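Local coordinates for 4-hydroxybutyrate coenzyme A transferase (Shewanella oneidensis, PDB 2OAS), which probably transfers coenzyme A between acyl-CoA thioesters and short-chain carboxylates such as acetate and 4-hydroxybutyrate, at residues H41-D46 with H63-G68; D46-L51 with G68-R73; S119-H124 with A148-Q153; L200-D205 with N298-A303; P257-T262 with A280-D285. One frame throughout, in Å; residues are numbered along the deposited sequence.

Interaction 1 (H41-D46 with H63-G68); sequences HALTLD and HPSLLG
The imidazole of H63 carries the CD methylene of P64 3.4 Å above one face, displaced toward the rim, and meets S65 CA in plane at its edge. Its ND1 accepts the backbone N-H of S65 at 3.1 Å and is also paired with S65 OG, so the imidazole is tied to the first turn of the 3-10 segment 64-66. This turn and a second one, 42-44, precede the neighbouring parallel strands 70-74 and 48-52 of the Rossmann-like N-terminal domain, and the contact is where the two turns pack. L66 reaches across with one methyl: its CD1 lies 3.7 Å from A42 CB and 4.1 Å from L43 CD2. L43 has CG beside the backbone N (chi1 -66°) and crosses L66 at about a right angle; L43 CD2 also lies 3.5 Å from the carbonyl oxygen S65 O. A42 and L66 are buried while L43 lies on the surface. Turn 42-44 is tied within itself, H41 O accepting from both T44 N and T44 OG1. Toward the strands the segments meet again through D46, whose CB sits 3.9 Å from G68 O.

Interaction 2 (D46-L51 with G68-R73); sequences DNITLL and GHLRHR
Main-chain hydrogen bonds join strands 48-51 and 70-73 as a parallel pair, neighbours in the parallel sheet of the Rossmann-like N-terminal domain. They alternate in the usual way: I48 N donates to H69 O at 2.9 Å, R71 N to I48 O, L50 N to R71 O at 3.0 Å, and R73 N to L50 O at 2.9 Å. The last is the straightest at the hydrogen, 171°, although its donor stands above the carbonyl plane. Weaker CA-H...O contacts fill the intervals, such as L51 CA to R73 O. A twist of 26° between the strands accompanies the pairing.

Apolar contacts occupy the face of I48, L50, L70 and H72. There L70 CD1 lies against I48 CG2 (3.5 Å) and L50 CB (3.7 Å), the leucine crossing both side chains obliquely, and I48 and L50 continue onto L22 and T24 of strand 21-24.

The other face joins aliphatic groups to charge. R73 is extended from CG to NE; its stem runs alongside L51, with L51 CD2 3.2 Å from R73 CD, and T49 CG2 touches R73 CB at 3.9 Å. R73 NH2 forms a salt bridge with E399 of the second subunit, whereas R71 pairs with D91 in its own chain. The chemistry thus implies that R73 lends its methylenes to the sheet and its charge to the subunit interface, while R71 spends its charge within the chain.

Interaction 3 (S119-H124 with A148-Q153); sequences SPPDKH and AHINPQ
I150 presents its two branches to two consecutive prolines. CG2, anti to the backbone N, packs against P120, lying 3.5 Å from P120 CA and 3.8 Å from P120 CB. The other branch is carried outward by an extended chi2 (178°), so that the tip CD1 reaches P121 CD at 4.0 Å, the two side chains crossing at about a right angle. P120 also touches the main chain beyond I150: its CD is 3.7 Å from N151 O and 3.8 Å from P152 CA. The contact lies at the C-terminal ends of strands 113-118 and 145-150, neighbours in the eight-stranded parallel sheet of the Rossmann-like N-terminal domain, where both strands give way to loops. Elsewhere I150 packs on V171 and E173 of the next strand, 170-173. N151 starts its side chain away from the 119-124 segment and builds an Asx turn, OD1 accepting Q153 N at 2.8 Å with the donor 66° out of the amide plane. The same oxygen also takes A176 N, and N151 ND2 binds Q117 OE1. Beyond the prolines, D122 forms a salt bridge with R156 through OD2, while its OD1 accepts M126 N.

Interaction 4 (L200-D205 with N298-A303); sequences LVRDGD and NPNVMA
Segment 298-303 leads into strand 301-305 of a Rossmann-like sheet, parallel to strand 206-208, which follows the type II turn R202-D205; at its start N298 OD1 is held by the backbone N atoms of R254 and F255. N300 comes next to the turn, on a left-handed backbone (phi 58°) that points its CB at the turn. That CB lies 3.4 Å from D205 OD1, and the two side chains cross at about a right angle. The carbonyl oxygen of N300 serves as well, receiving a CA-H...O contact from D205 CA at 3.4 Å, while main-chain hydrogen bonds link N300 to C206 and E343. V301 turns away, onto A339 of helix 332-341. M302, a selenomethionine, points back: CG is anti to the backbone N (chi1 179°), and bends at chi2 and chi3 lay the end of the chain across V201, whose CG2 is 4.0 Å from both M302 CG and M302 SE. The M302 side chain is about 12 Å from that of Q332, a coenzyme A-binding residue. M302 also packs on R346, the partner in a salt bridge with D205 OD1 that would offset the charge of this buried carboxylate. The other oxygen, D205 OD2, lies 4.0 Å from M302 CB and accepts R202 N at 2.8 Å, from above the carboxylate plane.

Interaction 5 (P257-T262 with A280-D285); sequences PGKLVT and AVIFMD
K259 is the first residue of its segment to engage the neighbouring one substantially. Its CB rests 3.3 Å from A280 O, and its chain then runs beside I282, CD reaching I282 CG1 at 3.8 Å before bending at chi4. L260 brings the first pair of main-chain bonds: L260 N donates to A280 O at 2.8 Å, and L260 O accepts I282 N at 2.7 Å, both nearly along the C=O axis. Its CD1 meets V281 CG2 obliquely, and both residues also touch Y274. That tyrosine belongs to helix 269-275, which lies in the connection between the two strands; strand 260-262, helix and strand 281-283 form a beta-alpha-beta crossover within a parallel sheet that includes strand 158-159. V261 projects to the other side, where its CG1, anti to the backbone N, packs 3.9 Å from SE of the selenomethionine M284. On its far side V261 bonds through its backbone to V230 and T232. T262 closes the ladder, N donating to I282 O and O accepting M284 N at 2.7 Å. With chi1 at 46°, T262 OG1 takes the position between the backbone N and carbonyl carbon and lies over one face of the F283 ring, toward the rim and 4.1 Å from CE2. This buried hydroxyl has no polar partner in the model. The T262 side chain is about 6 Å from that of E233, a residue that can bind coenzyme A covalently.

Overall arrangement
Interactions 1 and 2 form one continuous unit: they share D46 and G68, and the surface turns of the first lead into the strands of the second. Interaction 3 belongs to the same N-terminal sheet, about 28 Å from interaction 2 between centres. There, only the strand pair uses a ladder of main-chain hydrogen bonds; the turn and loop contacts rely on apolar and CH packing. The same contrast recurs between interactions 4 and 5, whose centres are about 17 Å apart. Interaction 5, the most buried, is a strand ladder whose T262 side chain is about 9 Å from the bound coenzyme A, whereas interaction 4 packs a turn ending in a buried aspartate, probably balanced by R346, against the start of a strand. Interaction 2 alone touches the second subunit.

Interaction 1 (H41-D46 with H63-G68)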
# COMPACT_ATOMS: atom_id res chain seq x y z
N HIS A 41 12.32 -6.12 -38.73
CA HIS A 41 11.01 -5.82 -39.32
C HIS A 41 10.48 -4.45 -38.88
O HIS A 41 9.89 -3.72 -39.67
CB HIS A 41 10.00 -6.90 -38.93
CG HIS A 41 8.61 -6.64 -39.42
ND1 HIS A 41 8.28 -6.62 -40.75
CD2 HIS A 41 7.47 -6.38 -38.75
CE1 HIS A 41 7.00 -6.35 -40.89
NE2 HIS A 41 6.48 -6.21 -39.69
N ALA A 42 10.69 -4.11 -37.61
CA ALA A 42 10.22 -2.84 -37.08
C ALA A 42 10.86 -1.66 -37.79
O ALA A 42 10.33 -0.55 -37.77
CB ALA A 42 10.51 -2.76 -35.59
N LEU A 43 12.01 -1.89 -38.42
CA LEU A 43 12.71 -0.82 -39.13
C LEU A 43 11.88 -0.24 -40.26
O LEU A 43 12.13 0.89 -40.70
CB LEU A 43 14.04 -1.33 -39.68
CG LEU A 43 15.06 -1.71 -38.61
CD1 LEU A 43 16.35 -2.15 -39.28
CD2 LEU A 43 15.32 -0.53 -37.69
N THR A 44 10.91 -1.02 -40.73
CA THR A 44 10.02 -0.61 -41.82
C THR A 44 8.70 -0.05 -41.27
O THR A 44 7.84 0.39 -42.02
CB THR A 44 9.67 -1.80 -42.74
OG1 THR A 44 8.67 -2.61 -42.12
CG2 THR A 44 10.91 -2.66 -42.99
N LEU A 45 8.55 -0.08 -39.95
CA LEU A 45 7.32 0.40 -39.32
C LEU A 45 7.60 1.68 -38.53
O LEU A 45 8.68 2.25 -38.62
CB LEU A 45 6.78 -0.66 -38.35
CG LEU A 45 6.69 -2.11 -38.82
CD1 LEU A 45 6.26 -3.00 -37.65
CD2 LEU A 45 5.72 -2.22 -39.97
N ASP A 46 6.61 2.12 -37.78
CA ASP A 46 6.78 3.29 -36.92
C ASP A 46 5.65 3.35 -35.92
O ASP A 46 4.64 2.65 -36.05
CB ASP A 46 6.84 4.59 -37.73
CG ASP A 46 5.53 4.90 -38.40
OD1 ASP A 46 5.35 6.06 -38.86
OD2 ASP A 46 4.69 3.98 -38.47
N HIS A 63 18.61 -1.01 -29.53
CA HIS A 63 19.60 -0.44 -30.43
C HIS A 63 19.06 0.89 -30.98
O HIS A 63 17.88 0.98 -31.35
CB HIS A 63 19.89 -1.41 -31.57
CG HIS A 63 21.10 -1.07 -32.38
ND1 HIS A 63 21.06 -0.21 -33.46
CD2 HIS A 63 22.40 -1.45 -32.26
CE1 HIS A 63 22.27 -0.07 -33.96
NE2 HIS A 63 23.10 -0.81 -33.25
N PRO A 64 19.92 1.92 -31.05
CA PRO A 64 19.58 3.26 -31.54
C PRO A 64 18.84 3.26 -32.86
O PRO A 64 18.03 4.15 -33.14
CB PRO A 64 20.93 3.96 -31.62
CG PRO A 64 21.67 3.35 -30.46
CD PRO A 64 21.34 1.88 -30.63
N SER A 65 19.10 2.24 -33.67
CA SER A 65 18.44 2.14 -34.95
C SER A 65 16.93 2.01 -34.82
O SER A 65 16.20 2.30 -35.78
CB SER A 65 19.01 0.96 -35.75
OG SER A 65 18.87 -0.25 -35.04
N LEU A 66 16.43 1.60 -33.66
CA LEU A 66 14.98 1.47 -33.49
C LEU A 66 14.31 2.76 -33.04
O LEU A 66 13.08 2.82 -32.97
CB LEU A 66 14.64 0.36 -32.50
CG LEU A 66 14.59 -1.12 -32.94
CD1 LEU A 66 13.58 -1.27 -34.06
CD2 LEU A 66 15.95 -1.58 -33.40
N LEU A 67 15.11 3.78 -32.72
CA LEU A 67 14.55 5.05 -32.27
C LEU A 67 13.74 5.67 -33.39
O LEU A 67 14.26 5.90 -34.49
CB LEU A 67 15.66 6.00 -31.82
CG LEU A 67 16.51 5.54 -30.63
CD1 LEU A 67 17.61 6.55 -30.38
CD2 LEU A 67 15.63 5.39 -29.39
N GLY A 68 12.48 5.95 -33.11
CA GLY A 68 11.62 6.53 -34.12
C GLY A 68 10.70 5.48 -34.70
O GLY A 68 9.66 5.81 -35.28

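Interaction 2 (D46-L51 with G68-R73)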
# COMPACT_ATOMS: atom_id res chain seq x y z
N ASP A 46 6.61 2.12 -37.78
CA ASP A 46 6.78 3.29 -36.92
C ASP A 46 5.65 3.35 -35.92
O ASP A 46 4.64 2.65 -36.05
CB ASP A 46 6.84 4.59 -37.73
CG ASP A 46 5.53 4.90 -38.40
OD1 ASP A 46 5.35 6.06 -38.86
OD2 ASP A 46 4.69 3.98 -38.47
N ASN A 47 5.84 4.19 -34.91
CA ASN A 47 4.85 4.37 -33.87
C ASN A 47 4.52 3.05 -33.19
O ASN A 47 3.37 2.81 -32.83
CB ASN A 47 3.58 4.98 -34.44
CG ASN A 47 3.86 6.20 -35.28
OD1 ASN A 47 4.60 7.09 -34.88
ND2 ASN A 47 3.25 6.24 -36.48
N ILE A 48 5.53 2.20 -33.03
CA ILE A 48 5.33 0.92 -32.38
C ILE A 48 5.65 1.04 -30.89
O ILE A 48 6.75 1.43 -30.53
CB ILE A 48 6.25 -0.18 -32.97
CG1 ILE A 48 5.85 -0.46 -34.43
CG2 ILE A 48 6.15 -1.45 -32.14
CD1 ILE A 48 4.45 -0.99 -34.61
N THR A 49 4.67 0.73 -30.04
CA THR A 49 4.86 0.78 -28.59
C THR A 49 4.91 -0.66 -28.08
O THR A 49 4.09 -1.49 -28.45
CB THR A 49 3.70 1.48 -27.87
OG1 THR A 49 3.57 2.81 -28.35
CG2 THR A 49 3.97 1.53 -26.38
N LEU A 50 5.88 -0.94 -27.22
CA LEU A 50 6.04 -2.28 -26.68
C LEU A 50 5.94 -2.28 -25.16
O LEU A 50 6.87 -1.84 -24.47
CB LEU A 50 7.39 -2.85 -27.12
CG LEU A 50 7.72 -4.30 -26.79
CD1 LEU A 50 8.85 -4.75 -27.66
CD2 LEU A 50 8.11 -4.45 -25.33
N LEU A 51 4.81 -2.78 -24.66
CA LEU A 51 4.55 -2.88 -23.22
C LEU A 51 5.31 -4.10 -22.71
O LEU A 51 5.41 -5.11 -23.41
CB LEU A 51 3.05 -3.05 -22.96
CG LEU A 51 2.14 -1.83 -23.15
CD1 LEU A 51 0.66 -2.24 -23.11
CD2 LEU A 51 2.43 -0.84 -22.06
N GLY A 68 12.48 5.95 -33.11
CA GLY A 68 11.62 6.53 -34.12
C GLY A 68 10.70 5.48 -34.70
O GLY A 68 9.66 5.81 -35.28
N HIS A 69 11.07 4.21 -34.55
CA HIS A 69 10.23 3.13 -35.05
C HIS A 69 9.50 2.45 -33.90
O HIS A 69 8.31 2.19 -33.97
CB HIS A 69 11.07 2.11 -35.82
CG HIS A 69 11.85 2.69 -36.95
ND1 HIS A 69 13.00 3.42 -36.75
CD2 HIS A 69 11.64 2.67 -38.28
CE1 HIS A 69 13.47 3.83 -37.92
NE2 HIS A 69 12.66 3.39 -38.86
N LEU A 70 10.24 2.17 -32.83
CA LEU A 70 9.69 1.50 -31.68
C LEU A 70 10.09 2.19 -30.39
O LEU A 70 11.18 2.75 -30.31
CB LEU A 70 10.16 0.05 -31.67
CG LEU A 70 9.99 -0.79 -30.40
CD1 LEU A 70 8.59 -0.61 -29.85
CD2 LEU A 70 10.25 -2.24 -30.72
N ARG A 71 9.22 2.16 -29.39
CA ARG A 71 9.52 2.77 -28.10
C ARG A 71 9.07 1.79 -27.03
O ARG A 71 8.03 1.17 -27.17
CB ARG A 71 8.78 4.11 -27.96
CG ARG A 71 8.80 4.71 -26.54
CD ARG A 71 8.20 6.13 -26.47
NE ARG A 71 9.23 7.16 -26.61
CZ ARG A 71 9.74 7.86 -25.59
NH1 ARG A 71 9.32 7.65 -24.35
NH2 ARG A 71 10.71 8.74 -25.82
N HIS A 72 9.88 1.64 -25.98
CA HIS A 72 9.56 0.74 -24.89
C HIS A 72 8.69 1.40 -23.81
O HIS A 72 8.96 2.54 -23.43
CB HIS A 72 10.85 0.21 -24.24
CG HIS A 72 11.72 -0.57 -25.17
ND1 HIS A 72 12.69 0.02 -25.94
CD2 HIS A 72 11.72 -1.88 -25.50
CE1 HIS A 72 13.25 -0.90 -26.71
NE2 HIS A 72 12.68 -2.06 -26.47
N ARG A 73 7.66 0.70 -23.35
CA ARG A 73 6.76 1.19 -22.29
C ARG A 73 6.89 0.17 -21.17
O ARG A 73 6.28 -0.89 -21.21
CB ARG A 73 5.31 1.26 -22.78
CG ARG A 73 4.38 2.07 -21.87
CD ARG A 73 3.03 2.29 -22.56
NE ARG A 73 2.04 2.97 -21.72
CZ ARG A 73 2.02 4.28 -21.49
NH1 ARG A 73 2.94 5.08 -22.02
NH2 ARG A 73 1.05 4.80 -20.75

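Interaction 3 (S119-H124 with A148-Q153)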
# COMPACT_ATOMS: atom_id res chain seq x y z
N SER A 119 5.36 -23.90 -25.10
CA SER A 119 5.82 -25.26 -25.33
C SER A 119 5.00 -25.77 -26.49
O SER A 119 3.92 -25.26 -26.77
CB SER A 119 5.58 -26.12 -24.10
OG SER A 119 4.25 -25.98 -23.66
N PRO A 120 5.52 -26.76 -27.22
CA PRO A 120 4.77 -27.28 -28.35
C PRO A 120 3.38 -27.78 -27.96
O PRO A 120 3.16 -28.23 -26.84
CB PRO A 120 5.67 -28.40 -28.87
CG PRO A 120 6.36 -28.87 -27.64
CD PRO A 120 6.72 -27.57 -26.96
N PRO A 121 2.43 -27.69 -28.88
CA PRO A 121 1.07 -28.15 -28.61
C PRO A 121 1.02 -29.65 -28.36
O PRO A 121 1.80 -30.40 -28.94
CB PRO A 121 0.33 -27.75 -29.88
CG PRO A 121 1.39 -27.90 -30.94
CD PRO A 121 2.55 -27.20 -30.27
N ASP A 122 0.10 -30.07 -27.50
CA ASP A 122 -0.07 -31.51 -27.20
C ASP A 122 -1.17 -32.11 -28.06
O ASP A 122 -1.73 -31.44 -28.92
CB ASP A 122 -0.42 -31.73 -25.73
CG ASP A 122 -1.64 -30.95 -25.29
OD1 ASP A 122 -2.53 -30.69 -26.13
OD2 ASP A 122 -1.72 -30.60 -24.09
N LYS A 123 -1.48 -33.38 -27.81
CA LYS A 123 -2.52 -34.08 -28.57
C LYS A 123 -3.82 -33.28 -28.64
O LYS A 123 -4.59 -33.43 -29.59
CB LYS A 123 -2.77 -35.46 -27.94
CG LYS A 123 -2.92 -35.42 -26.44
CD LYS A 123 -2.95 -36.81 -25.81
CE LYS A 123 -4.21 -37.57 -26.18
NZ LYS A 123 -4.28 -38.83 -25.40
N HIS A 124 -4.06 -32.42 -27.65
CA HIS A 124 -5.26 -31.58 -27.59
C HIS A 124 -5.02 -30.18 -28.15
O HIS A 124 -5.90 -29.32 -28.08
CB HIS A 124 -5.73 -31.43 -26.14
CG HIS A 124 -5.87 -32.73 -25.41
ND1 HIS A 124 -6.76 -33.71 -25.80
CD2 HIS A 124 -5.20 -33.22 -24.35
CE1 HIS A 124 -6.62 -34.76 -25.01
NE2 HIS A 124 -5.68 -34.49 -24.12
N ALA A 148 3.04 -16.49 -31.56
CA ALA A 148 3.72 -17.40 -30.66
C ALA A 148 4.95 -18.08 -31.23
O ALA A 148 5.02 -18.42 -32.40
CB ALA A 148 2.73 -18.49 -30.19
N HIS A 149 5.91 -18.29 -30.36
CA HIS A 149 7.11 -18.94 -30.76
C HIS A 149 7.10 -20.28 -30.05
O HIS A 149 7.13 -20.34 -28.83
CB HIS A 149 8.32 -18.09 -30.37
CG HIS A 149 9.57 -18.87 -30.17
ND1 HIS A 149 9.99 -19.82 -31.07
CD2 HIS A 149 10.46 -18.89 -29.16
CE1 HIS A 149 11.09 -20.40 -30.62
NE2 HIS A 149 11.39 -19.85 -29.46
N ILE A 150 7.01 -21.35 -30.82
CA ILE A 150 6.99 -22.68 -30.24
C ILE A 150 8.39 -23.19 -29.98
O ILE A 150 9.18 -23.40 -30.91
CB ILE A 150 6.26 -23.67 -31.15
CG1 ILE A 150 4.81 -23.20 -31.35
CG2 ILE A 150 6.33 -25.07 -30.53
CD1 ILE A 150 4.00 -24.07 -32.27
N ASN A 151 8.70 -23.40 -28.71
CA ASN A 151 10.02 -23.85 -28.31
C ASN A 151 9.97 -25.11 -27.50
O ASN A 151 9.47 -25.11 -26.38
CB ASN A 151 10.70 -22.76 -27.49
CG ASN A 151 12.09 -23.15 -27.03
OD1 ASN A 151 12.61 -24.21 -27.41
ND2 ASN A 151 12.70 -22.29 -26.23
N PRO A 152 10.49 -26.21 -28.05
CA PRO A 152 10.52 -27.51 -27.39
C PRO A 152 11.25 -27.46 -26.04
O PRO A 152 11.15 -28.38 -25.24
CB PRO A 152 11.24 -28.40 -28.38
CG PRO A 152 10.80 -27.86 -29.69
CD PRO A 152 10.89 -26.35 -29.47
N GLN A 153 12.00 -26.38 -25.81
CA GLN A 153 12.75 -26.23 -24.57
C GLN A 153 11.86 -25.63 -23.49
O GLN A 153 12.13 -25.78 -22.30
CB GLN A 153 13.97 -25.35 -24.80
CG GLN A 153 14.89 -25.84 -25.90
CD GLN A 153 15.36 -27.28 -25.67
OE1 GLN A 153 15.49 -28.07 -26.63
NE2 GLN A 153 15.62 -27.63 -24.40

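Interaction 4 (L200-D205 with N298-A303)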
# COMPACT_ATOMS: atom_id res chain seq x y z
N LEU A 200 14.80 -15.25 11.80
CA LEU A 200 13.42 -14.80 11.89
C LEU A 200 12.47 -15.85 11.33
O LEU A 200 11.28 -15.83 11.62
CB LEU A 200 13.22 -13.48 11.13
CG LEU A 200 13.69 -12.16 11.75
CD1 LEU A 200 13.11 -11.99 13.15
CD2 LEU A 200 15.19 -12.15 11.82
N VAL A 201 13.00 -16.78 10.53
CA VAL A 201 12.19 -17.83 9.92
C VAL A 201 11.86 -18.98 10.86
O VAL A 201 12.75 -19.66 11.37
CB VAL A 201 12.88 -18.41 8.67
CG1 VAL A 201 12.00 -19.48 8.03
CG2 VAL A 201 13.17 -17.30 7.69
N ARG A 202 10.57 -19.21 11.07
CA ARG A 202 10.10 -20.29 11.94
C ARG A 202 9.66 -21.47 11.09
O ARG A 202 9.35 -21.32 9.91
CB ARG A 202 8.92 -19.83 12.80
CG ARG A 202 9.23 -18.71 13.77
CD ARG A 202 8.13 -18.60 14.80
NE ARG A 202 6.87 -18.12 14.25
CZ ARG A 202 6.59 -16.83 14.02
NH1 ARG A 202 7.49 -15.90 14.30
NH2 ARG A 202 5.40 -16.48 13.55
N ASP A 203 9.63 -22.65 11.70
CA ASP A 203 9.19 -23.84 10.97
C ASP A 203 7.76 -23.64 10.52
O ASP A 203 6.99 -22.91 11.15
CB ASP A 203 9.29 -25.09 11.85
CG ASP A 203 10.73 -25.57 12.02
OD1 ASP A 203 11.48 -25.55 11.02
OD2 ASP A 203 11.10 -25.99 13.13
N GLY A 204 7.41 -24.27 9.41
CA GLY A 204 6.06 -24.17 8.87
C GLY A 204 5.74 -22.85 8.21
O GLY A 204 4.58 -22.62 7.83
N ASP A 205 6.74 -21.98 8.09
CA ASP A 205 6.57 -20.68 7.46
C ASP A 205 6.33 -20.80 5.97
O ASP A 205 6.89 -21.67 5.31
CB ASP A 205 7.79 -19.81 7.69
CG ASP A 205 7.76 -19.10 9.03
OD1 ASP A 205 6.90 -19.41 9.88
OD2 ASP A 205 8.63 -18.23 9.23
N ASN A 298 -2.67 -17.87 3.91
CA ASN A 298 -1.69 -18.80 4.46
C ASN A 298 -1.08 -18.25 5.73
O ASN A 298 -0.58 -17.12 5.76
CB ASN A 298 -0.56 -19.06 3.48
CG ASN A 298 -0.97 -19.95 2.34
OD1 ASN A 298 -1.67 -20.94 2.55
ND2 ASN A 298 -0.54 -19.61 1.14
N PRO A 299 -1.11 -19.06 6.81
CA PRO A 299 -0.55 -18.65 8.11
C PRO A 299 0.97 -18.62 8.12
O PRO A 299 1.62 -19.34 7.37
CB PRO A 299 -1.11 -19.70 9.06
CG PRO A 299 -1.24 -20.92 8.18
CD PRO A 299 -1.81 -20.35 6.92
N ASN A 300 1.52 -17.75 8.96
CA ASN A 300 2.97 -17.63 9.09
C ASN A 300 3.70 -17.29 7.79
O ASN A 300 4.78 -17.82 7.52
CB ASN A 300 3.52 -18.93 9.67
CG ASN A 300 2.89 -19.29 10.99
OD1 ASN A 300 2.92 -18.50 11.93
ND2 ASN A 300 2.29 -20.47 11.07
N VAL A 301 3.13 -16.41 6.99
CA VAL A 301 3.78 -16.00 5.76
C VAL A 301 5.10 -15.29 6.11
O VAL A 301 5.16 -14.55 7.09
CB VAL A 301 2.87 -15.01 4.96
CG1 VAL A 301 3.70 -14.23 3.95
CG2 VAL A 301 1.77 -15.79 4.26
N MSE A 302 6.14 -15.55 5.32
CA MSE A 302 7.46 -14.97 5.53
C MSE A 302 7.85 -14.30 4.23
O MSE A 302 8.27 -14.95 3.28
CB MSE A 302 8.48 -16.07 5.88
CG MSE A 302 9.91 -15.60 6.09
SE MSE A 302 10.21 -14.57 7.71
CE MSE A 302 10.36 -12.83 6.92
N ALA A 303 7.69 -12.99 4.18
CA ALA A 303 7.99 -12.24 2.98
C ALA A 303 9.35 -11.57 3.08
O ALA A 303 9.57 -10.69 3.90
CB ALA A 303 6.91 -11.22 2.73

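Interaction 5 (P257-T262 with A280-D285)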
# COMPACT_ATOMS: atom_id res chain seq x y z
N PRO A 257 -2.43 -26.27 -0.73
CA PRO A 257 -1.46 -27.00 0.10
C PRO A 257 -0.80 -28.15 -0.66
O PRO A 257 -1.38 -28.71 -1.59
CB PRO A 257 -2.31 -27.48 1.27
CG PRO A 257 -3.67 -27.66 0.66
CD PRO A 257 -3.80 -26.42 -0.20
N GLY A 258 0.43 -28.48 -0.26
CA GLY A 258 1.14 -29.56 -0.92
C GLY A 258 1.80 -29.15 -2.23
O GLY A 258 2.60 -29.91 -2.77
N LYS A 259 1.49 -27.96 -2.72
CA LYS A 259 2.06 -27.48 -3.98
C LYS A 259 2.79 -26.13 -3.88
O LYS A 259 2.45 -25.29 -3.05
CB LYS A 259 0.97 -27.36 -5.04
CG LYS A 259 0.05 -28.58 -5.12
CD LYS A 259 -0.77 -28.58 -6.41
CE LYS A 259 -1.77 -29.73 -6.42
NZ LYS A 259 -2.82 -29.48 -5.38
N LEU A 260 3.79 -25.93 -4.73
CA LEU A 260 4.52 -24.67 -4.76
C LEU A 260 3.73 -23.76 -5.70
O LEU A 260 3.22 -24.22 -6.72
CB LEU A 260 5.92 -24.86 -5.34
CG LEU A 260 6.81 -25.88 -4.65
CD1 LEU A 260 8.14 -25.97 -5.36
CD2 LEU A 260 7.00 -25.45 -3.21
N VAL A 261 3.62 -22.48 -5.36
CA VAL A 261 2.90 -21.53 -6.20
C VAL A 261 3.79 -20.31 -6.52
O VAL A 261 4.52 -19.83 -5.65
CB VAL A 261 1.59 -21.06 -5.48
CG1 VAL A 261 0.78 -20.11 -6.37
CG2 VAL A 261 0.72 -22.29 -5.13
N THR A 262 3.75 -19.84 -7.76
CA THR A 262 4.50 -18.66 -8.21
C THR A 262 3.91 -18.11 -9.49
O THR A 262 3.07 -18.75 -10.12
CB THR A 262 5.98 -18.94 -8.55
OG1 THR A 262 6.07 -20.11 -9.37
CG2 THR A 262 6.80 -19.09 -7.32
N ALA A 280 3.30 -30.83 -8.84
CA ALA A 280 3.52 -30.18 -7.56
C ALA A 280 3.87 -28.69 -7.67
O ALA A 280 3.82 -27.97 -6.68
CB ALA A 280 4.62 -30.92 -6.78
N VAL A 281 4.20 -28.23 -8.88
CA VAL A 281 4.53 -26.82 -9.08
C VAL A 281 3.46 -26.11 -9.89
O VAL A 281 3.19 -26.47 -11.04
CB VAL A 281 5.91 -26.64 -9.79
CG1 VAL A 281 6.29 -25.16 -9.84
CG2 VAL A 281 6.99 -27.43 -9.07
N ILE A 282 2.85 -25.10 -9.29
CA ILE A 282 1.80 -24.36 -9.96
C ILE A 282 2.14 -22.90 -10.25
O ILE A 282 2.38 -22.10 -9.34
CB ILE A 282 0.51 -24.40 -9.12
CG1 ILE A 282 0.05 -25.85 -8.95
CG2 ILE A 282 -0.58 -23.55 -9.79
CD1 ILE A 282 -0.21 -26.58 -10.26
N PHE A 283 2.19 -22.58 -11.53
CA PHE A 283 2.46 -21.25 -12.00
C PHE A 283 1.10 -20.61 -12.15
O PHE A 283 0.32 -20.96 -13.03
CB PHE A 283 3.17 -21.27 -13.36
CG PHE A 283 4.62 -21.65 -13.28
CD1 PHE A 283 5.00 -22.95 -12.99
CD2 PHE A 283 5.61 -20.68 -13.46
CE1 PHE A 283 6.34 -23.29 -12.85
CE2 PHE A 283 6.95 -21.01 -13.32
CZ PHE A 283 7.32 -22.31 -13.03
N MSE A 284 0.83 -19.67 -11.27
CA MSE A 284 -0.45 -18.99 -11.23
C MSE A 284 -0.33 -17.56 -11.73
O MSE A 284 0.75 -16.97 -11.71
CB MSE A 284 -0.92 -18.99 -9.79
CG MSE A 284 -2.34 -18.61 -9.55
SE MSE A 284 -2.63 -18.85 -7.67
CE MSE A 284 -2.98 -20.75 -7.72
N ASP A 285 -1.46 -17.01 -12.16
CA ASP A 285 -1.57 -15.64 -12.66
C ASP A 285 -1.27 -14.63 -11.56
O ASP A 285 -1.87 -14.70 -10.49
CB ASP A 285 -2.99 -15.43 -13.20
CG ASP A 285 -3.31 -13.97 -13.52
OD1 ASP A 285 -2.37 -13.15 -13.63
OD2 ASP A 285 -4.50 -13.64 -13.66